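Local coordinates for Lin2960 protein (Listeria innocua, PDB 3OOP) that probably binds DNA as a dimeric transcription regulator of the MarR family, although its target genes and biological role are not known, at residues W40-L43 with E44-A48; R70-D73 with V74-K78; A121-R125 with T126-Q130. All coordinates share one frame; numbering follows the deposited sequence.

Contact 1. Residues W40-L43 with E44-A48; sequences WSVL and EGIEA
Trp40 and Glu44, one helical turn apart, meet as ring and methylene. CB of Glu44 stands over one face of the indole, 4.1 Å from the centroid of the Trp40 six-membered ring and only 7° off the ring normal, a CH-pi contact. The tryptophan CG lies anti to its backbone N (chi1 169°), which turns the indole along the helix toward Glu44, one face against its CB. Beyond CB the glutamate chain runs on extended past the pyrrole side of the ring, and its carboxylate plane stands almost upright to the indole plane. Glu44 was modelled in two conformers, so details of its far end are less certain than the CB contact. In one of these conformers a water in the ring plane accepts from NE1 of Trp40 at 3.1 Å. The same water donates to OE2 of Glu44 at 3.3 Å, bridging edge and carboxylate.

On a neighbouring flank, CG1 of Val42 touches CD1 of Ile46 at 3.8 Å, a branch-to-branch apolar contact. Four successive backbone bonds set these i to i+4 pairs, from Glu44 N to Trp40 O at 2.8 Å through to Glu47 N to Leu43 O, also 2.8 Å.

Further out, the indole is packed by Thr105, Leu108 and Arg109 of helix 99-119, and Arg109 forms a salt bridge with Glu47. Val42 and Ile46 both reach Ile57 of helix 54-61, while Leu43 and Ile46 lie against strand 94-97. Helix 37-49 thus meets helix 99-119 through Trp40, Glu44 and Glu47, and helix 54-61 and strand 94-97 largely through Val42, Leu43 and Ile46, as expected of the first helix of the winged helix-turn-helix domain in the MarR family.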
ATOM      1  N   TRP A  40      10.328  14.094  17.329  1.00 29.57           N
ATOM      2  CA  TRP A  40      10.753  14.707  16.077  1.00 29.41           C
ATOM      3  C   TRP A  40       9.558  15.014  15.187  1.00 29.27           C
ATOM      4  O   TRP A  40       9.482  16.096  14.613  1.00 29.13           O
ATOM      5  CB  TRP A  40      11.756  13.815  15.358  1.00 29.52           C
ATOM      6  CG  TRP A  40      12.070  14.221  13.943  1.00 30.02           C
ATOM      7  CD1 TRP A  40      11.892  13.464  12.829  1.00 31.17           C
ATOM      8  CD2 TRP A  40      12.627  15.467  13.497  1.00 33.04           C
ATOM      9  NE1 TRP A  40      12.311  14.146  11.712  1.00 31.85           N
ATOM     10  CE2 TRP A  40      12.755  15.384  12.089  1.00 32.99           C
ATOM     11  CE3 TRP A  40      13.015  16.647  14.144  1.00 34.10           C
ATOM     12  CZ2 TRP A  40      13.269  16.434  11.314  1.00 34.68           C
ATOM     13  CZ3 TRP A  40      13.524  17.698  13.367  1.00 36.14           C
ATOM     14  CH2 TRP A  40      13.643  17.578  11.967  1.00 35.83           C
ATOM     15  N   SER A  41       8.616  14.081  15.097  1.00 29.80           N
ATOM     16  CA  SER A  41       7.409  14.306  14.294  1.00 30.18           C
ATOM     17  C   SER A  41       6.723  15.599  14.702  1.00 29.44           C
ATOM     18  O   SER A  41       6.348  16.413  13.847  1.00 29.76           O
ATOM     19  CB  SER A  41       6.426  13.144  14.428  1.00 30.84           C
ATOM     20  OG  SER A  41       7.008  11.963  13.908  1.00 36.07           O
ATOM     21  N   VAL A  42       6.565  15.787  16.007  1.00 28.43           N
ATOM     22  CA  VAL A  42       5.892  16.970  16.525  1.00 28.05           C
ATOM     23  C   VAL A  42       6.749  18.225  16.311  1.00 27.99           C
ATOM     24  O   VAL A  42       6.248  19.235  15.823  1.00 27.55           O
ATOM     25  CB  VAL A  42       5.446  16.789  17.994  1.00 28.11           C
ATOM     26  CG1 VAL A  42       4.912  18.090  18.551  1.00 28.12           C
ATOM     27  CG2 VAL A  42       4.361  15.711  18.078  1.00 28.77           C
ATOM     28  N   LEU A  43       8.035  18.147  16.652  1.00 28.05           N
ATOM     29  CA  LEU A  43       8.966  19.268  16.451  1.00 29.05           C
ATOM     30  C   LEU A  43       9.011  19.754  15.009  1.00 28.97           C
ATOM     31  O   LEU A  43       8.925  20.963  14.760  1.00 29.06           O
ATOM     32  CB  LEU A  43      10.385  18.875  16.863  1.00 29.66           C
ATOM     33  CG  LEU A  43      10.977  19.257  18.203  1.00 32.09           C
ATOM     34  CD1 LEU A  43      12.444  18.820  18.211  1.00 33.90           C
ATOM     35  CD2 LEU A  43      10.861  20.764  18.499  1.00 32.29           C
ATOM     36  N   GLU A  44       9.176  18.808  14.078  1.00 29.10           N
ATOM     37  CA  GLU A  44       9.188  19.083  12.636  0.50 29.36           C
ATOM     38  C   GLU A  44       7.906  19.798  12.203  1.00 28.98           C
ATOM     39  O   GLU A  44       7.944  20.751  11.414  1.00 28.69           O
ATOM     40  CB  GLU A  44       9.366  17.760  11.864  0.50 29.67           C
ATOM     41  CG  GLU A  44       8.882  17.761  10.413  0.50 31.73           C
ATOM     42  CD  GLU A  44       8.507  16.370   9.924  0.50 34.20           C
ATOM     43  OE1 GLU A  44       7.356  16.182   9.477  0.50 36.14           O
ATOM     44  OE2 GLU A  44       9.351  15.456   9.993  0.50 35.99           O
ATOM     45  N   GLY A  45       6.768  19.316  12.708  1.00 28.30           N
ATOM     46  CA  GLY A  45       5.471  19.914  12.399  1.00 27.40           C
ATOM     47  C   GLY A  45       5.373  21.329  12.925  1.00 27.20           C
ATOM     48  O   GLY A  45       4.857  22.211  12.254  1.00 28.01           O
ATOM     49  N   ILE A  46       5.860  21.541  14.143  1.00 26.22           N
ATOM     50  CA  ILE A  46       5.900  22.888  14.713  1.00 26.20           C
ATOM     51  C   ILE A  46       6.801  23.811  13.886  1.00 26.68           C
ATOM     52  O   ILE A  46       6.385  24.909  13.513  1.00 27.29           O
ATOM     53  CB  ILE A  46       6.284  22.881  16.218  1.00 25.88           C
ATOM     54  CG1 ILE A  46       5.231  22.110  17.027  1.00 25.97           C
ATOM     55  CG2 ILE A  46       6.396  24.313  16.748  1.00 26.44           C
ATOM     56  CD1 ILE A  46       5.595  21.853  18.505  1.00 25.10           C
ATOM     57  N   GLU A  47       8.013  23.357  13.569  1.00 27.02           N
ATOM     58  CA  GLU A  47       8.926  24.161  12.742  1.00 28.20           C
ATOM     59  C   GLU A  47       8.262  24.540  11.426  1.00 28.57           C
ATOM     60  O   GLU A  47       8.371  25.673  10.998  1.00 28.62           O
ATOM     61  CB  GLU A  47      10.254  23.428  12.482  1.00 28.75           C
ATOM     62  CG  GLU A  47      11.368  24.312  11.849  1.00 31.56           C
ATOM     63  CD  GLU A  47      11.161  24.613  10.366  1.00 35.78           C
ATOM     64  OE1 GLU A  47      10.598  23.758   9.637  1.00 37.50           O
ATOM     65  OE2 GLU A  47      11.575  25.719   9.927  1.00 38.17           O
ATOM     66  N   ALA A  48       7.560  23.598  10.798  1.00 28.76           N
ATOM     67  CA  ALA A  48       6.986  23.834   9.467  1.00 29.61           C
ATOM     68  C   ALA A  48       5.790  24.790   9.481  1.00 29.51           C
ATOM     69  O   ALA A  48       5.436  25.362   8.437  1.00 30.40           O
ATOM     70  CB  ALA A  48       6.608  22.505   8.811  1.00 29.91           C
TER
HETATM   71  O   HOH W   1      11.997  14.184   8.591  1.00 57.65           O
HETATM   72  O   HOH W   2       5.714  16.100  11.280  1.00 48.89           O

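Contact 2. Residues R70-D73 with V74-K78; sequences RIVD and VLLRK
Ile71 overlaps Leu75 along one flank of helix 65-77, its CG2 resting 4.1 Å from CD1 of Leu75. By its place in the MarR-type winged helix-turn-helix this is probably the recognition helix, the one that in relatives enters the DNA major groove, and the contact spans its C-terminal half. The two side chains lie side by side and point the same way. CG2 of Ile71 is the branch opposite the backbone N, with CG1 beside that N (chi1 -63°), so it is the methyl rather than the longer arm that faces the next turn.

The pattern repeats one residue on: CG1 of Val72 meets CD1 of Leu76 at 4.0 Å, again with parallel side chains. These neighbouring pairs serve different surfaces. Ile71 and Leu75 face helix 37-49, whereas Val72 and Leu76 cover Arg83 of strand 81-84, and both leucines reach Ile81. The probable recognition helix thus packs between helix 37-49 on one side and strand 81-84, part of the wing, on another.

Beneath the side chains the backbone closes regular turns, with Leu75 N to Ile71 O and Leu76 N to Val72 O both at 2.9 Å. Arg77 N reaches Asp73 O at 3.0 Å, and Lys78 N still bonds to Val74 O where the helix gives way to a turn. The lysine then sends NZ to Asp34 in a salt bridge and to Gln39 in a hydrogen bond, tying the helix end to helix 37-49 and to the loop before it.

Two turns back along the helix, Arg70 forms a salt bridge through NH1 to Glu38. Its chain folds back at chi3 (63°), bringing the flat guanidinium across its neighbour, with CG1 of Ile71 lying 4.0 Å above the Arg70 guanidinium plane, offset toward the rim.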
ATOM      1  N   ARG A  70       0.894  14.924  25.449  1.00 40.18           N
ATOM      2  CA  ARG A  70       2.022  14.287  26.143  1.00 39.02           C
ATOM      3  C   ARG A  70       3.364  14.722  25.556  1.00 37.77           C
ATOM      4  O   ARG A  70       4.282  15.092  26.297  1.00 37.46           O
ATOM      5  CB  ARG A  70       1.902  12.760  26.075  1.00 39.38           C
ATOM      6  CG  ARG A  70       3.142  11.999  26.572  1.00 39.69           C
ATOM      7  CD  ARG A  70       2.925  10.478  26.623  1.00 41.81           C
ATOM      8  NE  ARG A  70       2.658   9.868  25.315  1.00 41.75           N
ATOM      9  CZ  ARG A  70       3.582   9.567  24.405  1.00 42.28           C
ATOM     10  NH1 ARG A  70       4.867   9.847  24.611  1.00 42.05           N
ATOM     11  NH2 ARG A  70       3.211   9.010  23.262  1.00 43.36           N
ATOM     12  N   ILE A  71       3.478  14.653  24.233  1.00 36.45           N
ATOM     13  CA  ILE A  71       4.735  14.993  23.546  1.00 35.29           C
ATOM     14  C   ILE A  71       5.056  16.485  23.685  1.00 34.86           C
ATOM     15  O   ILE A  71       6.203  16.851  23.954  1.00 34.10           O
ATOM     16  CB  ILE A  71       4.741  14.558  22.055  1.00 34.92           C
ATOM     17  CG1 ILE A  71       4.633  13.028  21.937  1.00 35.38           C
ATOM     18  CG2 ILE A  71       6.013  15.039  21.361  1.00 34.29           C
ATOM     19  CD1 ILE A  71       4.242  12.517  20.552  1.00 34.63           C
ATOM     20  N   VAL A  72       4.042  17.335  23.515  1.00 34.41           N
ATOM     21  CA  VAL A  72       4.201  18.780  23.734  1.00 34.43           C
ATOM     22  C   VAL A  72       4.733  19.066  25.143  1.00 34.97           C
ATOM     23  O   VAL A  72       5.635  19.886  25.320  1.00 34.69           O
ATOM     24  CB  VAL A  72       2.896  19.554  23.430  1.00 34.32           C
ATOM     25  CG1 VAL A  72       2.962  20.991  23.941  1.00 34.69           C
ATOM     26  CG2 VAL A  72       2.646  19.547  21.936  1.00 32.84           C
ATOM     27  N   ASP A  73       4.194  18.375  26.144  1.00 35.71           N
ATOM     28  CA  ASP A  73       4.730  18.525  27.497  1.00 36.40           C
ATOM     29  C   ASP A  73       6.227  18.176  27.614  1.00 35.52           C
ATOM     30  O   ASP A  73       6.973  18.900  28.266  1.00 35.74           O
ATOM     31  CB  ASP A  73       3.863  17.783  28.520  1.00 37.74           C
ATOM     32  CG  ASP A  73       2.491  18.436  28.701  1.00 41.83           C
ATOM     33  OD1 ASP A  73       2.347  19.645  28.389  1.00 46.07           O
ATOM     34  OD2 ASP A  73       1.545  17.742  29.153  1.00 46.72           O
ATOM     35  N   VAL A  74       6.675  17.105  26.959  1.00 34.53           N
ATOM     36  CA  VAL A  74       8.104  16.751  26.974  1.00 33.81           C
ATOM     37  C   VAL A  74       8.936  17.832  26.275  1.00 32.96           C
ATOM     38  O   VAL A  74       9.995  18.218  26.769  1.00 32.04           O
ATOM     39  CB  VAL A  74       8.392  15.370  26.329  1.00 33.84           C
ATOM     40  CG1 VAL A  74       9.900  15.107  26.275  1.00 35.12           C
ATOM     41  CG2 VAL A  74       7.676  14.249  27.110  1.00 34.24           C
ATOM     42  N   LEU A  75       8.442  18.329  25.146  1.00 31.48           N
ATOM     43  CA  LEU A  75       9.176  19.348  24.379  1.00 31.58           C
ATOM     44  C   LEU A  75       9.269  20.693  25.108  1.00 31.92           C
ATOM     45  O   LEU A  75      10.269  21.400  24.992  1.00 32.42           O
ATOM     46  CB  LEU A  75       8.583  19.521  22.978  1.00 30.10           C
ATOM     47  CG  LEU A  75       8.662  18.320  22.026  1.00 29.74           C
ATOM     48  CD1 LEU A  75       7.924  18.647  20.722  1.00 30.12           C
ATOM     49  CD2 LEU A  75      10.106  17.921  21.744  1.00 30.45           C
ATOM     50  N   LEU A  76       8.229  21.030  25.866  1.00 33.41           N
ATOM     51  CA  LEU A  76       8.260  22.190  26.748  1.00 33.99           C
ATOM     52  C   LEU A  76       9.298  22.014  27.858  1.00 34.39           C
ATOM     53  O   LEU A  76      10.082  22.935  28.125  1.00 34.52           O
ATOM     54  CB  LEU A  76       6.869  22.465  27.338  1.00 34.40           C
ATOM     55  CG  LEU A  76       5.847  23.120  26.399  1.00 34.73           C
ATOM     56  CD1 LEU A  76       4.461  23.030  26.995  1.00 36.37           C
ATOM     57  CD2 LEU A  76       6.208  24.576  26.076  1.00 34.88           C
ATOM     58  N   ARG A  77       9.321  20.833  28.473  1.00 34.47           N
ATOM     59  CA  ARG A  77      10.283  20.550  29.530  0.50 34.69           C
ATOM     60  C   ARG A  77      11.722  20.564  29.005  1.00 34.49           C
ATOM     61  O   ARG A  77      12.628  21.015  29.705  1.00 34.68           O
ATOM     62  CB  ARG A  77       9.953  19.228  30.222  0.50 35.15           C
ATOM     63  CG  ARG A  77      10.413  19.164  31.664  0.50 35.67           C
ATOM     64  CD  ARG A  77       9.664  18.089  32.434  0.50 37.46           C
ATOM     65  NE  ARG A  77       9.811  16.765  31.834  0.50 37.21           N
ATOM     66  CZ  ARG A  77       8.839  16.120  31.196  0.50 37.14           C
ATOM     67  NH1 ARG A  77       9.067  14.914  30.690  0.50 37.16           N
ATOM     68  NH2 ARG A  77       7.640  16.681  31.065  0.50 37.01           N
ATOM     69  N   LYS A  78      11.921  20.098  27.768  1.00 33.71           N
ATOM     70  CA  LYS A  78      13.233  20.137  27.108  1.00 32.71           C
ATOM     71  C   LYS A  78      13.600  21.542  26.619  1.00 32.41           C
ATOM     72  O   LYS A  78      14.693  21.739  26.076  1.00 32.12           O
ATOM     73  CB  LYS A  78      13.314  19.134  25.949  1.00 32.82           C
ATOM     74  CG  LYS A  78      13.248  17.660  26.377  1.00 33.47           C
ATOM     75  CD  LYS A  78      13.489  16.699  25.219  1.00 33.98           C
ATOM     76  CE  LYS A  78      13.754  15.283  25.735  1.00 35.20           C
ATOM     77  NZ  LYS A  78      14.175  14.323  24.659  1.00 36.07           N
TER

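Contact 3. Residues A121-R125 with T126-Q130; sequences AGVTR and TDLEQ
OD2 of Asp127 is gripped by two donors of Thr124. The backbone N of Thr124 reaches OD2 of Asp127 at 3.0 Å, on the anti side and 24° out of the carboxylate plane, while OG1 of Thr124 gives OD2 of Asp127 a weak bond at 2.8 Å. The threonine hydroxyl also accepts from Asp127 N at 3.3 Å. It can do both because OG1 sits between the backbone N and the carbonyl carbon (chi1 60°), facing the first turn. The two backbone-to-side-chain bonds, Asp127 N to Thr124 OG1 and Thr124 N to Asp127 OD2, make a capping box, with Thr124 as N-cap of helix 125-141.

Outside the box, CG1 of Val123 touches CD2 of Leu128 at 4.2 Å, pairing the residue before the cap with the fourth after it in the manner of a hydrophobic staple. This apolar pair faces the second subunit, whose Met4 packs on Val123 and whose Ile11 packs on Leu128.

Along another flank, Arg125 bends at chi3 so that its NE forms a salt bridge with OE2 of Glu129 at 3.0 Å. The guanidinium and carboxylate stand nearly perpendicular, the hydrogen bond is weak, and Glu129 has a second conformer.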
ATOM      1  N   ALA A 121      20.068   8.018  -4.053  1.00 32.49           N
ATOM      2  CA  ALA A 121      21.248   7.983  -4.917  1.00 33.68           C
ATOM      3  C   ALA A 121      20.997   7.185  -6.204  1.00 34.49           C
ATOM      4  O   ALA A 121      20.568   6.035  -6.151  1.00 34.02           O
ATOM      5  CB  ALA A 121      22.470   7.433  -4.149  1.00 34.36           C
ATOM      6  N   GLY A 122      21.244   7.813  -7.353  1.00 35.45           N
ATOM      7  CA  GLY A 122      21.048   7.155  -8.648  1.00 36.85           C
ATOM      8  C   GLY A 122      19.614   7.112  -9.150  1.00 37.58           C
ATOM      9  O   GLY A 122      19.354   6.608 -10.243  1.00 38.40           O
ATOM     10  N   VAL A 123      18.677   7.625  -8.358  1.00 37.51           N
ATOM     11  CA  VAL A 123      17.277   7.737  -8.785  1.00 38.19           C
ATOM     12  C   VAL A 123      17.001   9.181  -9.159  1.00 39.06           C
ATOM     13  O   VAL A 123      17.372  10.091  -8.419  1.00 39.57           O
ATOM     14  CB  VAL A 123      16.281   7.319  -7.665  1.00 37.57           C
ATOM     15  CG1 VAL A 123      14.842   7.358  -8.180  1.00 36.90           C
ATOM     16  CG2 VAL A 123      16.605   5.945  -7.139  1.00 37.26           C
ATOM     17  N   THR A 124      16.352   9.389 -10.301  1.00 40.08           N
ATOM     18  CA  THR A 124      16.038  10.732 -10.776  1.00 41.23           C
ATOM     19  C   THR A 124      14.537  11.012 -10.741  1.00 41.62           C
ATOM     20  O   THR A 124      13.723  10.081 -10.737  1.00 41.04           O
ATOM     21  CB  THR A 124      16.574  10.963 -12.214  1.00 41.87           C
ATOM     22  OG1 THR A 124      15.971  10.018 -13.114  1.00 42.91           O
ATOM     23  CG2 THR A 124      18.068  10.796 -12.250  1.00 42.64           C
ATOM     24  N   ARG A 125      14.176  12.294 -10.708  1.00 42.58           N
ATOM     25  CA  ARG A 125      12.777  12.711 -10.762  1.00 43.35           C
ATOM     26  C   ARG A 125      12.099  12.082 -11.969  1.00 43.76           C
ATOM     27  O   ARG A 125      10.982  11.576 -11.861  1.00 43.42           O
ATOM     28  CB  ARG A 125      12.671  14.235 -10.839  1.00 44.11           C
ATOM     29  CG  ARG A 125      11.257  14.781 -10.705  1.00 46.06           C
ATOM     30  CD  ARG A 125      11.228  16.304 -10.881  1.00 50.81           C
ATOM     31  NE  ARG A 125      10.947  16.711 -12.261  1.00 54.79           N
ATOM     32  CZ  ARG A 125      11.865  16.886 -13.216  1.00 56.81           C
ATOM     33  NH1 ARG A 125      13.156  16.691 -12.963  1.00 58.09           N
ATOM     34  NH2 ARG A 125      11.491  17.260 -14.432  1.00 57.65           N
ATOM     35  N   THR A 126      12.793  12.117 -13.110  1.00 44.34           N
ATOM     36  CA  THR A 126      12.310  11.523 -14.361  1.00 45.01           C
ATOM     37  C   THR A 126      11.950  10.036 -14.208  1.00 44.45           C
ATOM     38  O   THR A 126      10.906   9.605 -14.710  1.00 44.66           O
ATOM     39  CB  THR A 126      13.326  11.726 -15.523  1.00 45.67           C
ATOM     40  OG1 THR A 126      13.854  13.057 -15.466  1.00 47.69           O
ATOM     41  CG2 THR A 126      12.658  11.536 -16.875  1.00 46.09           C
ATOM     42  N   ASP A 127      12.795   9.269 -13.510  1.00 43.76           N
ATOM     43  CA  ASP A 127      12.536   7.847 -13.240  1.00 43.16           C
ATOM     44  C   ASP A 127      11.182   7.642 -12.566  1.00 42.11           C
ATOM     45  O   ASP A 127      10.459   6.689 -12.873  1.00 41.92           O
ATOM     46  CB  ASP A 127      13.615   7.244 -12.329  1.00 43.73           C
ATOM     47  CG  ASP A 127      14.944   7.025 -13.031  1.00 45.00           C
ATOM     48  OD1 ASP A 127      14.959   6.575 -14.202  1.00 46.62           O
ATOM     49  OD2 ASP A 127      15.987   7.283 -12.379  1.00 45.80           O
ATOM     50  N   LEU A 128      10.846   8.543 -11.646  1.00 40.76           N
ATOM     51  CA  LEU A 128       9.589   8.457 -10.908  1.00 39.95           C
ATOM     52  C   LEU A 128       8.380   8.915 -11.726  1.00 40.09           C
ATOM     53  O   LEU A 128       7.333   8.257 -11.690  1.00 39.72           O
ATOM     54  CB  LEU A 128       9.681   9.220  -9.581  1.00 39.45           C
ATOM     55  CG  LEU A 128      10.767   8.752  -8.612  1.00 38.15           C
ATOM     56  CD1 LEU A 128      10.735   9.601  -7.349  1.00 38.66           C
ATOM     57  CD2 LEU A 128      10.608   7.276  -8.272  1.00 37.31           C
ATOM     58  N   GLU A 129       8.524  10.015 -12.472  1.00 40.49           N
ATOM     59  CA  GLU A 129       7.444  10.565 -13.303  0.50 40.53           C
ATOM     60  C   GLU A 129       7.031   9.606 -14.428  1.00 40.43           C
ATOM     61  O   GLU A 129       5.886   9.623 -14.891  1.00 40.74           O
ATOM     62  CB  GLU A 129       7.843  11.944 -13.858  0.50 41.05           C
ATOM     63  CG  GLU A 129       8.049  13.005 -12.766  0.50 41.68           C
ATOM     64  CD  GLU A 129       8.352  14.388 -13.313  0.50 43.34           C
ATOM     65  OE1 GLU A 129       8.671  14.502 -14.517  0.50 44.29           O
ATOM     66  OE2 GLU A 129       8.277  15.364 -12.529  0.50 43.85           O
ATOM     67  N   GLN A 130       7.977   8.780 -14.875  1.00 39.56           N
ATOM     68  CA  GLN A 130       7.682   7.774 -15.895  1.00 39.36           C
ATOM     69  C   GLN A 130       6.717   6.704 -15.374  1.00 37.76           C
ATOM     70  O   GLN A 130       5.841   6.225 -16.107  1.00 37.51           O
ATOM     71  CB  GLN A 130       8.959   7.120 -16.416  1.00 40.19           C
ATOM     72  CG  GLN A 130       9.818   8.047 -17.272  1.00 43.36           C
ATOM     73  CD  GLN A 130      11.138   7.417 -17.680  1.00 46.98           C
ATOM     74  OE1 GLN A 130      11.247   6.197 -17.811  1.00 49.64           O
ATOM     75  NE2 GLN A 130      12.149   8.251 -17.887  1.00 48.98           N
TER

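In the fold
The contacts follow one another along the chain, within helix 37-49, within helix 65-77 and across the turn that opens helix 125-141. Contacts 1 and 2, centres about 12 Å apart, share the core of the winged helix-turn-helix domain: Val42 packs on Ile71 and Leu75, and Leu43 on Leu75, so the first helix of that domain directly backs the probable recognition helix. Contact 3, facing the second subunit, lies far off, its centre about 28 Å from that of contact 1 and 39 Å from that of contact 2, which lies on the other side of the chain's centre. This separates a probable DNA-reading lobe from a dimerisation lobe, with helix 99-119 leading from one to the other.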